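Local coordinates for protein beta-1,3-1,4-glucanase (PDB 5H4R) that probably hydrolyses mixed-linkage beta-1,3-1,4-glucans in its natural form, as a family 5 glycoside hydrolase, and here carries bound cellotetraose, at residues R22-P26 against V383-I387; F57-F61 against I99-N105; S110-I114 against S165-V170; S289-W293 against K332-S338. The protein carries 1 engineered substitution. The contacts are given in a common frame with arbitrary orientation. Where two conformers were deposited one is given. Residue numbers count along the deposited sequence, not the author numbering.

Interaction 1: residues R22-P26 against V383-I387; sequences RAKIP and VYPEI
Arg22 lays its guanidinium over the start of helix 385-395, where the side chain of Glu386 meets it in a two-pronged salt bridge: NE to OE2 of Glu386 at 2.8 Å and NH2 to OE1 of Glu386 at 2.9 Å, both nearly linear. Such a paired geometry needs the carboxylate near the guanidinium plane. Arg22 reaches it with chi1 m, chi2 t and chi3 m, Glu386 with chi1 m and chi2 near 90°. NH2 of Arg22 lies 3.1 Å from O of Val383 and 3.7 Å from CD1 of Tyr384, the N-cap residue. From Ala23 on the backbone is extended; residues 22-25 and 383-386 run about 42° apart, with Ala23 facing Glu386 (CA to CA 6.6 Å, CB to CB 4.3 Å) and CD1 of Ile25 4.2 Å from O of Glu386. This surface contact joins the first modelled residues to the last helix of the chain. N of Lys24 is hydrogen-bonded to OE1 of Gln337 in helix 336-352, and O of Pro26 to OH of Tyr394.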
loop_
_atom_site.group_PDB
_atom_site.type_symbol
_atom_site.label_atom_id
_atom_site.label_comp_id
_atom_site.label_asym_id
_atom_site.label_seq_id
_atom_site.Cartn_x
_atom_site.Cartn_y
_atom_site.Cartn_z
ATOM N N ARG A 22 3.764 -14.290 -25.040
ATOM C CA ARG A 22 3.406 -15.543 -24.372
ATOM C C ARG A 22 1.956 -15.552 -23.916
ATOM O O ARG A 22 1.416 -16.578 -23.548
ATOM C CB ARG A 22 4.303 -15.775 -23.146
ATOM C CG ARG A 22 5.777 -15.915 -23.496
ATOM C CD ARG A 22 6.620 -16.190 -22.273
ATOM N NE ARG A 22 6.481 -15.150 -21.267
ATOM C CZ ARG A 22 6.826 -15.288 -19.999
ATOM N NH1 ARG A 22 7.354 -16.433 -19.567
ATOM N NH2 ARG A 22 6.613 -14.289 -19.166
ATOM N N ALA A 23 1.355 -14.378 -23.884
ATOM C CA ALA A 23 -0.010 -14.216 -23.411
ATOM C C ALA A 23 -0.675 -13.164 -24.278
ATOM O O ALA A 23 -0.014 -12.399 -24.987
ATOM C CB ALA A 23 -0.061 -13.816 -21.935
ATOM N N LYS A 24 -1.995 -13.147 -24.239
ATOM C CA LYS A 24 -2.786 -12.217 -25.035
ATOM C C LYS A 24 -3.466 -11.242 -24.088
ATOM O O LYS A 24 -4.250 -11.658 -23.229
ATOM C CB LYS A 24 -3.822 -12.961 -25.881
ATOM C CG LYS A 24 -4.708 -12.053 -26.736
ATOM C CD LYS A 24 -5.838 -12.832 -27.382
ATOM C CE LYS A 24 -6.926 -11.907 -27.914
ATOM N NZ LYS A 24 -8.110 -12.662 -28.419
ATOM N N ILE A 25 -3.159 -9.959 -24.235
ATOM C CA ILE A 25 -3.798 -8.951 -23.387
ATOM C C ILE A 25 -5.227 -8.742 -23.880
ATOM O O ILE A 25 -5.427 -8.499 -25.077
ATOM C CB ILE A 25 -3.013 -7.645 -23.415
ATOM C CG1 ILE A 25 -1.590 -7.863 -22.884
ATOM C CG2 ILE A 25 -3.721 -6.593 -22.603
ATOM C CD1 ILE A 25 -0.646 -6.647 -23.119
ATOM N N PRO A 26 -6.228 -8.799 -23.009
ATOM C CA PRO A 26 -7.613 -8.701 -23.469
ATOM C C PRO A 26 -8.020 -7.264 -23.760
ATOM O O PRO A 26 -7.460 -6.309 -23.228
ATOM C CB PRO A 26 -8.417 -9.264 -22.291
ATOM C CG PRO A 26 -7.592 -8.916 -21.103
ATOM C CD PRO A 26 -6.156 -9.068 -21.554
ATOM N N VAL A 383 10.446 -10.257 -15.686
ATOM C CA VAL A 383 10.124 -11.673 -15.868
ATOM C C VAL A 383 8.760 -11.835 -16.527
ATOM O O VAL A 383 8.551 -12.753 -17.336
ATOM C CB VAL A 383 10.185 -12.384 -14.509
ATOM C CG1 VAL A 383 9.776 -13.840 -14.660
ATOM C CG2 VAL A 383 11.588 -12.302 -13.952
ATOM N N TYR A 384 7.828 -10.941 -16.188
ATOM C CA TYR A 384 6.448 -10.992 -16.660
ATOM C C TYR A 384 6.096 -9.664 -17.316
ATOM O O TYR A 384 5.243 -8.921 -16.831
ATOM C CB TYR A 384 5.504 -11.301 -15.502
ATOM C CG TYR A 384 5.778 -12.641 -14.893
ATOM C CD1 TYR A 384 5.541 -13.790 -15.619
ATOM C CD2 TYR A 384 6.262 -12.766 -13.588
ATOM C CE1 TYR A 384 5.797 -15.022 -15.096
ATOM C CE2 TYR A 384 6.535 -14.006 -13.047
ATOM C CZ TYR A 384 6.288 -15.135 -13.794
ATOM O OH TYR A 384 6.526 -16.405 -13.315
ATOM N N PRO A 385 6.766 -9.318 -18.411
ATOM C CA PRO A 385 6.426 -8.063 -19.100
ATOM C C PRO A 385 4.980 -8.031 -19.576
ATOM O O PRO A 385 4.404 -6.942 -19.731
ATOM C CB PRO A 385 7.415 -8.029 -20.267
ATOM C CG PRO A 385 7.774 -9.463 -20.506
ATOM C CD PRO A 385 7.748 -10.123 -19.142
ATOM N N GLU A 386 4.373 -9.195 -19.803
ATOM C CA GLU A 386 2.982 -9.243 -20.243
ATOM C C GLU A 386 2.038 -8.681 -19.186
ATOM O O GLU A 386 1.022 -8.057 -19.521
ATOM C CB GLU A 386 2.593 -10.668 -20.582
ATOM C CG GLU A 386 3.483 -11.309 -21.669
ATOM C CD GLU A 386 4.720 -12.050 -21.144
ATOM O OE1 GLU A 386 5.066 -11.976 -19.937
ATOM O OE2 GLU A 386 5.349 -12.728 -21.993
ATOM N N ILE A 387 2.320 -8.946 -17.908
ATOM C CA ILE A 387 1.496 -8.406 -16.832
ATOM C C ILE A 387 1.668 -6.899 -16.773
ATOM O O ILE A 387 0.700 -6.152 -16.614
ATOM C CB ILE A 387 1.845 -9.076 -15.487
ATOM C CG1 ILE A 387 1.493 -10.572 -15.509
ATOM C CG2 ILE A 387 1.140 -8.382 -14.334
ATOM C CD1 ILE A 387 1.862 -11.369 -14.240
#

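Interaction 2: residues F57-F61 against I99-N105; sequences FDAAF and IPVSWHN
Two barrel loops show how irregular backbone is satisfied by a neighbouring loop, side chains and water. Segments 57-61 and 99-105 run 33° apart, closest at Asp58 and Val101 (CA to CA 4.3 Å). Phe57 (chi1 m) and Asp58 are near-helical (psi about -10°) before the chain extends from Ala59. N of Ser102 donates to O of Phe57 (3.0 Å); its OG (chi1 m) donates to O of Asp58 (2.7 Å) and accepts from N of His142. N of Phe61 donates to OD1 of Asn105 (3.2 Å). Water 1 accepts from N of Phe57 (3.0 Å) and lies 2.8 Å from O of Pro100; water 2 lies 2.6 Å from O of Ala59 and 3.0 Å from O of Ser102. The carboxylate of Asp58 is hydrogen-bonded to N of Asn55 and Thr56, and ND1 of His104 to Asp143. Apolar contacts join Phe57 CD2 to Ile99 CG2 (3.9 Å) and Phe57 CB to Val101 CG2 (4.0 Å). The Asp58 side chain is about 5 Å from a bound glucose unit, placing the contact beside the substrate cleft of this TIM barrel. Strands 50-53 and 96-99 lead in, and helix 116-131 covers Phe57, whose ring meets Trp118 edge-to-face.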
loop_
_atom_site.group_PDB
_atom_site.type_symbol
_atom_site.label_atom_id
_atom_site.label_comp_id
_atom_site.label_asym_id
_atom_site.label_seq_id
_atom_site.Cartn_x
_atom_site.Cartn_y
_atom_site.Cartn_z
ATOM N N PHE A 57 12.522 -2.515 2.631
ATOM C CA PHE A 57 12.617 -1.864 3.944
ATOM C C PHE A 57 11.535 -2.317 4.917
ATOM O O PHE A 57 11.623 -2.008 6.116
ATOM C CB PHE A 57 12.552 -0.355 3.767
ATOM C CG PHE A 57 13.722 0.186 3.001
ATOM C CD1 PHE A 57 14.969 0.270 3.592
ATOM C CD2 PHE A 57 13.587 0.561 1.694
ATOM C CE1 PHE A 57 16.069 0.786 2.886
ATOM C CE2 PHE A 57 14.661 1.033 0.980
ATOM C CZ PHE A 57 15.907 1.151 1.576
ATOM N N ASP A 58 10.546 -3.057 4.432
ATOM C CA ASP A 58 9.494 -3.634 5.263
ATOM C C ASP A 58 9.878 -4.953 5.929
ATOM O O ASP A 58 9.159 -5.416 6.819
ATOM C CB ASP A 58 8.202 -3.849 4.452
ATOM C CG ASP A 58 8.432 -4.442 3.055
ATOM O OD1 ASP A 58 9.296 -3.940 2.293
ATOM O OD2 ASP A 58 7.721 -5.421 2.723
ATOM N N ALA A 59 10.990 -5.567 5.542
ATOM C CA ALA A 59 11.423 -6.796 6.187
ATOM C C ALA A 59 11.630 -6.546 7.677
ATOM O O ALA A 59 12.185 -5.529 8.093
ATOM C CB ALA A 59 12.701 -7.329 5.535
ATOM N N ALA A 60 11.135 -7.463 8.487
ATOM C CA ALA A 60 11.156 -7.266 9.928
ATOM C C ALA A 60 11.094 -8.626 10.593
ATOM O O ALA A 60 10.297 -9.482 10.200
ATOM C CB ALA A 60 9.993 -6.393 10.379
ATOM N N PHE A 61 11.929 -8.803 11.608
ATOM C CA PHE A 61 12.041 -10.053 12.336
ATOM C C PHE A 61 13.017 -9.829 13.479
ATOM O O PHE A 61 13.820 -8.891 13.460
ATOM C CB PHE A 61 12.512 -11.198 11.427
ATOM C CG PHE A 61 13.680 -10.852 10.557
ATOM C CD1 PHE A 61 14.976 -11.005 11.027
ATOM C CD2 PHE A 61 13.483 -10.419 9.261
ATOM C CE1 PHE A 61 16.063 -10.702 10.219
ATOM C CE2 PHE A 61 14.560 -10.112 8.440
ATOM C CZ PHE A 61 15.853 -10.262 8.928
ATOM N N ILE A 99 7.092 2.653 -1.025
ATOM C CA ILE A 99 8.249 2.192 -0.273
ATOM C C ILE A 99 7.782 1.864 1.136
ATOM O O ILE A 99 7.801 2.731 2.027
ATOM C CB ILE A 99 9.363 3.247 -0.271
ATOM C CG1 ILE A 99 9.793 3.574 -1.699
ATOM C CG2 ILE A 99 10.572 2.714 0.536
ATOM C CD1 ILE A 99 10.723 4.830 -1.786
ATOM N N PRO A 100 7.294 0.650 1.364
ATOM C CA PRO A 100 6.878 0.274 2.721
ATOM C C PRO A 100 8.090 0.153 3.622
ATOM O O PRO A 100 9.135 -0.376 3.222
ATOM C CB PRO A 100 6.181 -1.073 2.512
ATOM C CG PRO A 100 6.820 -1.641 1.273
ATOM C CD PRO A 100 7.111 -0.446 0.398
ATOM N N VAL A 101 7.956 0.647 4.854
ATOM C CA VAL A 101 9.072 0.640 5.794
ATOM C C VAL A 101 8.602 0.074 7.126
ATOM O O VAL A 101 7.656 0.596 7.728
ATOM C CB VAL A 101 9.667 2.039 6.015
ATOM C CG1 VAL A 101 10.856 1.928 6.959
ATOM C CG2 VAL A 101 10.085 2.651 4.682
ATOM N N SER A 102 9.317 -0.918 7.628
ATOM C CA SER A 102 9.118 -1.366 9.002
ATOM C C SER A 102 10.190 -0.713 9.861
ATOM O O SER A 102 11.384 -0.863 9.586
ATOM C CB SER A 102 9.173 -2.883 9.104
ATOM O OG SER A 102 8.111 -3.430 8.352
ATOM N N TRP A 103 9.764 0.013 10.899
ATOM C CA TRP A 103 10.700 0.790 11.712
ATOM C C TRP A 103 11.085 0.132 13.030
ATOM O O TRP A 103 12.073 0.563 13.640
ATOM C CB TRP A 103 10.122 2.181 12.030
ATOM C CG TRP A 103 9.637 2.935 10.828
ATOM C CD1 TRP A 103 8.380 2.903 10.290
ATOM C CD2 TRP A 103 10.423 3.797 9.970
ATOM N NE1 TRP A 103 8.331 3.694 9.165
ATOM C CE2 TRP A 103 9.569 4.251 8.949
ATOM C CE3 TRP A 103 11.763 4.219 9.971
ATOM C CZ2 TRP A 103 9.993 5.108 7.952
ATOM C CZ3 TRP A 103 12.189 5.058 8.960
ATOM C CH2 TRP A 103 11.288 5.513 7.967
ATOM N N HIS A 104 10.322 -0.859 13.507
ATOM C CA HIS A 104 10.486 -1.283 14.899
ATOM C C HIS A 104 11.814 -1.982 15.167
ATOM O O HIS A 104 12.240 -2.017 16.334
ATOM C CB HIS A 104 9.311 -2.167 15.350
ATOM C CG HIS A 104 9.370 -3.588 14.875
ATOM N ND1 HIS A 104 8.703 -4.022 13.747
ATOM C CD2 HIS A 104 9.969 -4.682 15.400
ATOM C CE1 HIS A 104 8.909 -5.315 13.587
ATOM N NE2 HIS A 104 9.669 -5.744 14.578
ATOM N N ASN A 105 12.491 -2.528 14.145
ATOM C CA ASN A 105 13.825 -3.081 14.347
ATOM C C ASN A 105 14.905 -2.025 14.245
ATOM O O ASN A 105 16.095 -2.373 14.255
ATOM C CB ASN A 105 14.130 -4.195 13.334
ATOM C CG ASN A 105 13.238 -5.399 13.498
ATOM O OD1 ASN A 105 12.542 -5.788 12.558
ATOM N ND2 ASN A 105 13.254 -6.006 14.678
HETATM O O HOH W 1 10.541 -1.033 0.912
HETATM O O HOH W 2 13.124 -3.167 8.693
#

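Interaction 3: residues S110-I114 against S165-V170; sequences SNFTI and SIWTQV
In this TIM barrel the outer helix 156-173 receives the small antiparallel hairpin of strands 107-108 and 113-114. Segment 110-114 approaches through Phe112, whose backbone has positive phi and psi (54°, 55°), with its CA 6.4 Å from that of Ser165. Ser165, chi1 t, begins the series: its OG donates to O of Asn111 at 2.6 Å, and its CB lies at the edge of the Phe112 ring. Ile166, with chi1 and chi2 both m, brings CD1 to 3.9 Å from CG1 of Ile114. One helical turn after Ser165, Gln169 (chi1 m, chi2 t, chi3 80°) uses its amide in both senses, reading the hairpin backbone: NE2 donates to O of Phe112 at 2.8 Å, and OE1 accepts from N of Ile114 at 2.8 Å. NE2 also returns to O of Ser165 at 3.1 Å. Val170 closes the buried apolar side, where Trp103 also packs on Ile114; CG2 of Val170 rests 3.8 Å from CD1 of Ile114.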
loop_
_atom_site.group_PDB
_atom_site.type_symbol
_atom_site.label_atom_id
_atom_site.label_comp_id
_atom_site.label_asym_id
_atom_site.label_seq_id
_atom_site.Cartn_x
_atom_site.Cartn_y
_atom_site.Cartn_z
ATOM N N SER A 110 13.120 5.080 25.002
ATOM C CA SER A 110 11.709 5.118 25.369
ATOM C C SER A 110 10.872 5.931 24.393
ATOM O O SER A 110 9.651 5.745 24.347
ATOM C CB SER A 110 11.536 5.677 26.783
ATOM O OG SER A 110 12.331 6.834 26.981
ATOM N N ASN A 111 11.478 6.814 23.598
ATOM C CA ASN A 111 10.698 7.586 22.637
ATOM C C ASN A 111 11.014 7.209 21.196
ATOM O O ASN A 111 10.866 8.029 20.288
ATOM C CB ASN A 111 10.872 9.089 22.853
ATOM C CG ASN A 111 9.691 9.890 22.264
ATOM O OD1 ASN A 111 8.586 9.354 22.109
ATOM N ND2 ASN A 111 9.926 11.153 21.922
ATOM N N PHE A 112 11.410 5.958 20.966
ATOM C CA PHE A 112 11.483 5.369 19.624
ATOM C C PHE A 112 12.327 6.215 18.670
ATOM O O PHE A 112 11.902 6.579 17.564
ATOM C CB PHE A 112 10.085 5.158 19.010
ATOM C CG PHE A 112 9.102 4.417 19.896
ATOM C CD1 PHE A 112 9.192 3.044 20.083
ATOM C CD2 PHE A 112 8.043 5.092 20.482
ATOM C CE1 PHE A 112 8.282 2.371 20.868
ATOM C CE2 PHE A 112 7.119 4.416 21.266
ATOM C CZ PHE A 112 7.235 3.057 21.458
ATOM N N THR A 113 13.558 6.470 19.077
ATOM C CA THR A 113 14.476 7.196 18.210
ATOM C C THR A 113 14.863 6.318 17.038
ATOM O O THR A 113 15.428 5.239 17.238
ATOM C CB THR A 113 15.728 7.616 18.968
ATOM O OG1 THR A 113 15.369 8.423 20.087
ATOM C CG2 THR A 113 16.643 8.417 18.050
ATOM N N ILE A 114 14.621 6.805 15.824
ATOM C CA ILE A 114 14.975 6.057 14.616
ATOM C C ILE A 114 16.475 6.162 14.377
ATOM O O ILE A 114 17.059 7.253 14.420
ATOM C CB ILE A 114 14.192 6.573 13.397
ATOM C CG1 ILE A 114 12.675 6.427 13.603
ATOM C CG2 ILE A 114 14.614 5.812 12.152
ATOM C CD1 ILE A 114 11.854 7.175 12.564
ATOM N N SER A 165 5.915 9.654 17.526
ATOM C CA SER A 165 7.368 9.726 17.434
ATOM C C SER A 165 7.867 9.377 16.045
ATOM O O SER A 165 8.714 10.087 15.486
ATOM C CB SER A 165 8.045 8.817 18.443
ATOM O OG SER A 165 9.447 9.001 18.298
ATOM N N ILE A 166 7.403 8.252 15.482
ATOM C CA ILE A 166 7.819 7.889 14.131
ATOM C C ILE A 166 7.490 9.004 13.153
ATOM O O ILE A 166 8.348 9.411 12.359
ATOM C CB ILE A 166 7.185 6.558 13.688
ATOM C CG1 ILE A 166 7.665 5.392 14.556
ATOM C CG2 ILE A 166 7.486 6.279 12.214
ATOM C CD1 ILE A 166 9.178 5.095 14.521
ATOM N N TRP A 167 6.247 9.508 13.183
ATOM C CA TRP A 167 5.859 10.458 12.159
ATOM C C TRP A 167 6.449 11.835 12.401
ATOM O O TRP A 167 6.729 12.529 11.427
ATOM C CB TRP A 167 4.336 10.496 11.990
ATOM C CG TRP A 167 3.923 9.376 11.098
ATOM C CD1 TRP A 167 3.168 8.269 11.422
ATOM C CD2 TRP A 167 4.295 9.214 9.722
ATOM N NE1 TRP A 167 3.058 7.446 10.335
ATOM C CE2 TRP A 167 3.732 7.997 9.277
ATOM C CE3 TRP A 167 5.040 9.983 8.824
ATOM C CZ2 TRP A 167 3.897 7.535 7.980
ATOM C CZ3 TRP A 167 5.204 9.519 7.529
ATOM C CH2 TRP A 167 4.633 8.308 7.123
ATOM N N THR A 168 6.743 12.219 13.651
ATOM C CA THR A 168 7.471 13.463 13.851
ATOM C C THR A 168 8.845 13.367 13.202
ATOM O O THR A 168 9.288 14.284 12.500
ATOM C CB THR A 168 7.596 13.784 15.347
ATOM O OG1 THR A 168 6.316 14.076 15.904
ATOM C CG2 THR A 168 8.484 14.997 15.566
ATOM N N GLN A 169 9.538 12.246 13.429
ATOM C CA GLN A 169 10.885 12.081 12.904
ATOM C C GLN A 169 10.876 11.986 11.391
ATOM O O GLN A 169 11.680 12.641 10.720
ATOM C CB GLN A 169 11.552 10.850 13.501
ATOM C CG GLN A 169 11.869 11.004 14.959
ATOM C CD GLN A 169 12.381 9.730 15.556
ATOM O OE1 GLN A 169 13.566 9.384 15.401
ATOM N NE2 GLN A 169 11.512 9.023 16.267
ATOM N N VAL A 170 9.995 11.152 10.835
ATOM C CA VAL A 170 9.968 10.968 9.387
ATOM C C VAL A 170 9.476 12.237 8.699
ATOM O O VAL A 170 10.071 12.707 7.718
ATOM C CB VAL A 170 9.119 9.742 9.021
ATOM C CG1 VAL A 170 8.972 9.616 7.505
ATOM C CG2 VAL A 170 9.755 8.486 9.640
#

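Interaction 4: residues S289-W293 against K332-S338; sequences SVSEW and KNGNLQS
Segments 289-293 and 332-338 illustrate how polar side chains can join a loop to the start of a helix. Among the hydrogen bonds, Lys332, extended after chi1 m, carries NZ to OG of Ser289 (2.8 Å) and O of Val290 (3.1 Å); the same NZ also bonds to the carbonyls of Gln282 and Phe279, so the buried ammonium gathers four oxygens, three from loops and one from helix 277-280. Asn335, chi1 p, works from both ends of its amide: ND2 donates to O of Ser291 at 3.0 Å, and OD1 accepts from N of Lys332 at 2.9 Å, closing the turn through Asn333 and Gly334, both with positive phi. Asn335 centres an inverse gamma turn and occupies the N-cap position, though its side chain makes no capping bond. OG of Ser338 (chi1 m) accepts from N of Trp293 at 3.0 Å. Van der Waals contacts accompany these: Ser291 CB to Lys332 CB and Trp293 CB to Ser338 CB, both 4.0 Å. The backbones draw closest at Trp293 and Ser338 (CA to CA 4.7 Å). The loop thus joins the first turn of helix 336-352, while the Trp293 ring touches Ile304 of helix 298-316 and meets Phe342 edge-to-face.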
loop_
_atom_site.group_PDB
_atom_site.type_symbol
_atom_site.label_atom_id
_atom_site.label_comp_id
_atom_site.label_asym_id
_atom_site.label_seq_id
_atom_site.Cartn_x
_atom_site.Cartn_y
_atom_site.Cartn_z
ATOM N N SER A 289 -7.927 -22.824 -3.228
ATOM C CA SER A 289 -7.209 -22.020 -4.203
ATOM C C SER A 289 -7.714 -22.317 -5.605
ATOM O O SER A 289 -8.045 -23.462 -5.934
ATOM C CB SER A 289 -5.718 -22.322 -4.120
ATOM O OG SER A 289 -5.002 -21.643 -5.131
ATOM N N VAL A 290 -7.739 -21.282 -6.433
ATOM C CA VAL A 290 -7.926 -21.435 -7.867
ATOM C C VAL A 290 -6.767 -20.757 -8.584
ATOM O O VAL A 290 -6.169 -19.792 -8.102
ATOM C CB VAL A 290 -9.286 -20.888 -8.344
ATOM C CG1 VAL A 290 -10.432 -21.565 -7.586
ATOM C CG2 VAL A 290 -9.361 -19.422 -8.203
ATOM N N SER A 291 -6.445 -21.284 -9.757
ATOM C CA SER A 291 -5.355 -20.757 -10.559
ATOM C C SER A 291 -5.824 -20.125 -11.858
ATOM O O SER A 291 -4.997 -19.575 -12.589
ATOM C CB SER A 291 -4.356 -21.870 -10.890
ATOM O OG SER A 291 -4.969 -22.860 -11.697
ATOM N N GLU A 292 -7.111 -20.201 -12.162
ATOM C CA GLU A 292 -7.670 -19.639 -13.386
ATOM C C GLU A 292 -8.461 -18.385 -13.072
ATOM O O GLU A 292 -9.192 -18.327 -12.076
ATOM C CB GLU A 292 -8.594 -20.647 -14.077
ATOM C CG GLU A 292 -7.884 -21.872 -14.567
ATOM C CD GLU A 292 -8.836 -22.867 -15.211
ATOM O OE1 GLU A 292 -10.063 -22.629 -15.174
ATOM O OE2 GLU A 292 -8.354 -23.884 -15.757
ATOM N N TRP A 293 -8.353 -17.403 -13.957
ATOM C CA TRP A 293 -9.100 -16.155 -13.881
ATOM C C TRP A 293 -9.422 -15.787 -15.320
ATOM O O TRP A 293 -8.536 -15.816 -16.168
ATOM C CB TRP A 293 -8.292 -15.043 -13.187
ATOM C CG TRP A 293 -9.125 -13.859 -12.815
ATOM C CD1 TRP A 293 -9.656 -13.591 -11.584
ATOM C CD2 TRP A 293 -9.546 -12.787 -13.674
ATOM N NE1 TRP A 293 -10.366 -12.409 -11.619
ATOM C CE2 TRP A 293 -10.323 -11.902 -12.891
ATOM C CE3 TRP A 293 -9.342 -12.495 -15.028
ATOM C CZ2 TRP A 293 -10.924 -10.755 -13.433
ATOM C CZ3 TRP A 293 -9.931 -11.366 -15.563
ATOM C CH2 TRP A 293 -10.704 -10.504 -14.765
ATOM N N LYS A 332 0.879 -19.134 -9.821
ATOM C CA LYS A 332 0.414 -20.472 -9.440
ATOM C C LYS A 332 0.747 -21.398 -10.589
ATOM O O LYS A 332 -0.043 -21.585 -11.512
ATOM C CB LYS A 332 -1.068 -20.502 -9.112
ATOM C CG LYS A 332 -1.347 -19.612 -7.927
ATOM C CD LYS A 332 -2.818 -19.627 -7.491
ATOM C CE LYS A 332 -2.972 -18.942 -6.173
ATOM N NZ LYS A 332 -4.370 -18.992 -5.677
ATOM N N ASN A 333 1.934 -21.965 -10.525
ATOM C CA ASN A 333 2.354 -22.975 -11.487
ATOM C C ASN A 333 2.221 -22.482 -12.922
ATOM O O ASN A 333 1.801 -23.222 -13.814
ATOM C CB ASN A 333 1.563 -24.248 -11.293
ATOM C CG ASN A 333 1.639 -24.760 -9.861
ATOM O OD1 ASN A 333 0.631 -24.792 -9.161
ATOM N ND2 ASN A 333 2.828 -25.157 -9.425
ATOM N N GLY A 334 2.587 -21.230 -13.160
ATOM C CA GLY A 334 2.693 -20.748 -14.528
ATOM C C GLY A 334 1.422 -20.237 -15.164
ATOM O O GLY A 334 1.274 -20.321 -16.399
ATOM N N ASN A 335 0.525 -19.656 -14.373
ATOM C CA ASN A 335 -0.803 -19.245 -14.828
ATOM C C ASN A 335 -0.778 -17.831 -15.407
ATOM O O ASN A 335 -1.534 -16.947 -15.011
ATOM C CB ASN A 335 -1.809 -19.366 -13.673
ATOM C CG ASN A 335 -1.506 -18.458 -12.502
ATOM O OD1 ASN A 335 -0.367 -18.054 -12.262
ATOM N ND2 ASN A 335 -2.556 -18.154 -11.730
ATOM N N LEU A 336 0.080 -17.651 -16.419
ATOM C CA LEU A 336 0.367 -16.311 -16.913
ATOM C C LEU A 336 -0.859 -15.688 -17.568
ATOM O O LEU A 336 -1.190 -14.533 -17.298
ATOM C CB LEU A 336 1.526 -16.351 -17.900
ATOM C CG LEU A 336 1.913 -15.011 -18.516
ATOM C CD1 LEU A 336 2.326 -14.013 -17.431
ATOM C CD2 LEU A 336 3.042 -15.215 -19.534
ATOM N N GLN A 337 -1.518 -16.422 -18.467
ATOM C CA GLN A 337 -2.653 -15.839 -19.177
ATOM C C GLN A 337 -3.712 -15.351 -18.197
ATOM O O GLN A 337 -4.281 -14.260 -18.370
ATOM C CB GLN A 337 -3.245 -16.861 -20.147
ATOM C CG GLN A 337 -4.433 -16.324 -20.899
ATOM C CD GLN A 337 -4.060 -15.173 -21.821
ATOM O OE1 GLN A 337 -3.027 -15.216 -22.523
ATOM N NE2 GLN A 337 -4.912 -14.151 -21.858
ATOM N N SER A 338 -4.000 -16.143 -17.154
ATOM C CA SER A 338 -4.962 -15.696 -16.144
ATOM C C SER A 338 -4.496 -14.431 -15.433
ATOM O O SER A 338 -5.292 -13.522 -15.173
ATOM C CB SER A 338 -5.208 -16.784 -15.102
ATOM O OG SER A 338 -5.942 -17.876 -15.627
#

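Overall arrangement
The four contacts join loops and outer helices of one eight-stranded parallel barrel, in two groups. Interactions 1 and 4, centres about 13 Å apart, touch where Gln337 and Leu336 of helix 336-352 meet the N-terminal arm and Tyr384. Interactions 2 and 3, centres about 14 Å apart, meet at Trp103 of interaction 2, which packs on Ile114, Ile166 and Val170 of interaction 3. Centres of interactions 1 and 3 lie about 43 Å apart, across the chain's centre. Interactions 2, 3 and 4 follow in series, nested within the loop interaction 1 closes. The Asp58 side chain of interaction 2 is about 5 Å from bound sugar, those of Tyr384 and Lys332 12 to 13 Å; interactions 1, 3 and 4 are peripheral.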